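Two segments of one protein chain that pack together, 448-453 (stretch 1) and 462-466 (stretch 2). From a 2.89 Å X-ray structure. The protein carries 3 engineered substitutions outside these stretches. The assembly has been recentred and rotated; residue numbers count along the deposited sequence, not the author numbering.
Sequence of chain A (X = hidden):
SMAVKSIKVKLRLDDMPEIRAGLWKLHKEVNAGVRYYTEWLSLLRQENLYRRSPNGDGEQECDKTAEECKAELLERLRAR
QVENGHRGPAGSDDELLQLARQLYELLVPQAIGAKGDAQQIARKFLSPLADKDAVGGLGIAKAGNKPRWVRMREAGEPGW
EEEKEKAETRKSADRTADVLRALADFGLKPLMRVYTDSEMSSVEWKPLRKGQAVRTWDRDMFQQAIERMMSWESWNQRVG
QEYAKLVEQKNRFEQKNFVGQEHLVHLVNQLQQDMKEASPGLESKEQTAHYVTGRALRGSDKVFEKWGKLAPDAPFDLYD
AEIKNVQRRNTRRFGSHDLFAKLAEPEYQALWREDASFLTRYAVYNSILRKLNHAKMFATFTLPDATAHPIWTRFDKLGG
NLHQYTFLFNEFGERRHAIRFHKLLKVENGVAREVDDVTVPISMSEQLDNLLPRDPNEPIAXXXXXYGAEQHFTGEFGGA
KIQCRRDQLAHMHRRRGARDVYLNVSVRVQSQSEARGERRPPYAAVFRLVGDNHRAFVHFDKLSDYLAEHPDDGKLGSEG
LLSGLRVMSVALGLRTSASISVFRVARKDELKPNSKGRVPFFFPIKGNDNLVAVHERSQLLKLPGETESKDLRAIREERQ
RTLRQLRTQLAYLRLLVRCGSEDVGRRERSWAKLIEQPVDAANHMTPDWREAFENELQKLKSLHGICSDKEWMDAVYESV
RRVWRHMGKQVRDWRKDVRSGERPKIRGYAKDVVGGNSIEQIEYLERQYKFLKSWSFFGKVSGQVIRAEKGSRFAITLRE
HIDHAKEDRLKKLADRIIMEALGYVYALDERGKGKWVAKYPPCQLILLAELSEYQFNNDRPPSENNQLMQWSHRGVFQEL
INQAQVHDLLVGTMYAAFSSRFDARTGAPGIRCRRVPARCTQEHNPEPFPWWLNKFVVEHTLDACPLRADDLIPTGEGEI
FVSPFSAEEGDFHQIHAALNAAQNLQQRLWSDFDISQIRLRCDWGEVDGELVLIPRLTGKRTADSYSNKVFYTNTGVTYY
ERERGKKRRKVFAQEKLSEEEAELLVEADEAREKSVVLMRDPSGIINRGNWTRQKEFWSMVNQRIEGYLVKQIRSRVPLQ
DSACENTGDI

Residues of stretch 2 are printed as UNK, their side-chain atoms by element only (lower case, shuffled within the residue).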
# COMPACT_ATOMS: atom_id res chain seq x y z
N LEU A 448 0.59 13.26 -25.04
CA LEU A 448 0.89 12.67 -26.35
C LEU A 448 2.11 13.31 -27.00
O LEU A 448 2.67 12.72 -27.93
CB LEU A 448 -0.32 12.80 -27.28
CG LEU A 448 -1.56 11.96 -26.98
CD1 LEU A 448 -2.68 12.28 -27.96
CD2 LEU A 448 -1.22 10.49 -27.04
N ASP A 449 2.53 14.49 -26.55
CA ASP A 449 3.72 15.09 -27.12
C ASP A 449 4.97 14.27 -26.86
O ASP A 449 6.01 14.53 -27.49
CB ASP A 449 3.92 16.51 -26.57
CG ASP A 449 2.74 17.42 -26.88
OD1 ASP A 449 1.97 17.13 -27.81
OD2 ASP A 449 2.61 18.44 -26.17
N ASN A 450 4.92 13.28 -25.97
CA ASN A 450 6.04 12.37 -25.76
C ASN A 450 6.09 11.25 -26.80
O ASN A 450 6.95 10.37 -26.68
CB ASN A 450 5.98 11.75 -24.36
CG ASN A 450 6.13 12.77 -23.25
OD1 ASN A 450 6.89 13.74 -23.37
ND2 ASN A 450 5.42 12.56 -22.15
N LEU A 451 5.21 11.26 -27.79
CA LEU A 451 5.17 10.23 -28.82
C LEU A 451 5.48 10.85 -30.17
O LEU A 451 4.79 11.77 -30.61
CB LEU A 451 3.80 9.54 -28.85
CG LEU A 451 3.39 8.89 -27.53
CD1 LEU A 451 2.04 8.23 -27.68
CD2 LEU A 451 4.43 7.88 -27.11
N LEU A 452 6.53 10.34 -30.82
CA LEU A 452 6.88 10.73 -32.18
C LEU A 452 6.85 9.50 -33.08
O LEU A 452 7.21 8.40 -32.64
CB LEU A 452 8.27 11.38 -32.24
CG LEU A 452 8.45 12.81 -31.72
CD1 LEU A 452 7.36 13.70 -32.26
CD2 LEU A 452 8.48 12.86 -30.20
N PRO A 453 6.43 9.65 -34.33
CA PRO A 453 6.45 8.51 -35.25
C PRO A 453 7.88 8.15 -35.64
O PRO A 453 8.72 9.02 -35.86
CB PRO A 453 5.64 9.01 -36.45
CG PRO A 453 5.79 10.49 -36.41
CD PRO A 453 5.83 10.85 -34.95
N UNK A 462 7.15 3.91 -32.86
CA UNK A 462 7.13 5.26 -32.31
C UNK A 462 8.42 5.50 -31.55
O UNK A 462 9.20 4.58 -31.27
c UNK A 462 5.64 4.51 -30.26
c UNK A 462 4.17 4.51 -29.92
c UNK A 462 5.91 5.49 -31.41
c UNK A 462 6.46 4.81 -29.01
N UNK A 463 8.64 6.77 -31.21
CA UNK A 463 9.68 7.20 -30.29
C UNK A 463 9.02 7.71 -29.02
O UNK A 463 7.91 8.24 -29.04
o UNK A 463 14.30 6.66 -34.79
c UNK A 463 12.34 7.89 -34.21
c UNK A 463 13.51 6.63 -32.55
c UNK A 463 12.59 7.03 -31.60
c UNK A 463 11.42 8.28 -33.26
c UNK A 463 13.38 7.06 -33.85
c UNK A 463 10.53 8.31 -30.90
c UNK A 463 11.53 7.85 -31.94
N UNK A 464 9.72 7.55 -27.90
CA UNK A 464 9.18 7.92 -26.59
C UNK A 464 10.11 8.93 -25.93
O UNK A 464 11.28 8.63 -25.67
c UNK A 464 7.91 7.30 -22.16
c UNK A 464 9.01 6.68 -25.71
c UNK A 464 5.97 7.22 -23.55
c UNK A 464 8.70 7.08 -23.26
c UNK A 464 8.14 6.92 -24.52
c UNK A 464 6.77 6.99 -24.65
c UNK A 464 6.54 7.38 -22.31
N UNK A 465 9.58 10.13 -25.67
CA UNK A 465 10.35 11.17 -25.01
C UNK A 465 10.36 10.97 -23.50
O UNK A 465 9.42 10.43 -22.91
n UNK A 465 11.32 16.86 -29.13
n UNK A 465 9.97 17.27 -27.32
c UNK A 465 9.69 14.51 -26.84
c UNK A 465 9.77 12.55 -25.31
n UNK A 465 10.47 15.11 -27.92
c UNK A 465 9.95 13.02 -26.73
c UNK A 465 10.58 16.42 -28.13
N UNK A 466 11.44 11.42 -22.86
CA UNK A 466 11.54 11.42 -21.41
C UNK A 466 12.56 12.47 -20.99
O UNK A 466 13.61 12.60 -21.62
o UNK A 466 10.97 8.88 -19.03
c UNK A 466 11.63 9.88 -19.40
c UNK A 466 11.93 10.04 -20.87
o UNK A 466 12.03 10.75 -18.60

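Position 462 carries four side-chain carbons and no heteroatom. The chain forks at its second carbon, and one arm of the fork comes within 4.1 Å of Leu 451 CD2. A fork at the second carbon rather than the first makes this Leu 462, with its CD1 as the arm nearest Leu 451 CD2. Its CA-to-CB bond points sideways to stretch 1.

At position 463 a single carbon leads to a six-carbon ring, and an oxygen sits on the ring carbon farthest from the backbone. The first side-chain carbon, CB, lies 4.0 Å from Leu 452 CB. The terminal oxygen separates this ring from a plain phenyl, so the residue is Tyr 463. Its CD2 passes 3.8 Å from Pro 453 O, approaching that carbonyl obliquely.

Position 464 has one carbon followed by a ring of six carbons, but nothing is attached to the ring. A ring carbon meets Leu 451 CD2 at 3.5 Å, with the methyl near the ring plane at its edge. This is Phe 464, and the ring atom in that contact is CD1. Its side chain lies on the same face of the sheet as that of Leu 451.

The side chain at position 465 is long and unbranched through three carbons and a nitrogen, ending in a carbon that bears two further nitrogens. Its CB is 3.7 Å from Asn 450 OD1. The terminal guanidinium identifies Arg 465. Along its aliphatic part, CG lies 3.8 Å from Leu 452 CD2 and CD 3.7 Å from Asp 449 O.

Position 466 has two side-chain carbons, the second carrying two oxygens, and its CB, the nearest side-chain atom, is 6.7 Å from Asn 450 OD1. A carboxylate one carbon beyond CB defines Asp 466, whose CA-to-CB bond points away.

The contact is built on an antiparallel backbone pairing. Leu 452 and Tyr 463 form a hydrogen-bonded pair, Leu 452 N donating to Tyr 463 O at 3.1 Å and Tyr 463 N to Leu 452 O at 2.6 Å. Where stretch 1 leaves its 3-10 segment, Arg 465 N donates to Asn 450 O at 2.8 Å. Asn 450 O also accepts a CA-H...O contact from Phe 464 CA at 3.3 Å. Side chains divide between the faces: Leu 451 packs with Phe 464 on one, Leu 452 with Tyr 463 on the other. Backbone bonding sets the register, and apolar packing reinforces it on both faces.

Stretch 2, residues 462-466: LYFRD
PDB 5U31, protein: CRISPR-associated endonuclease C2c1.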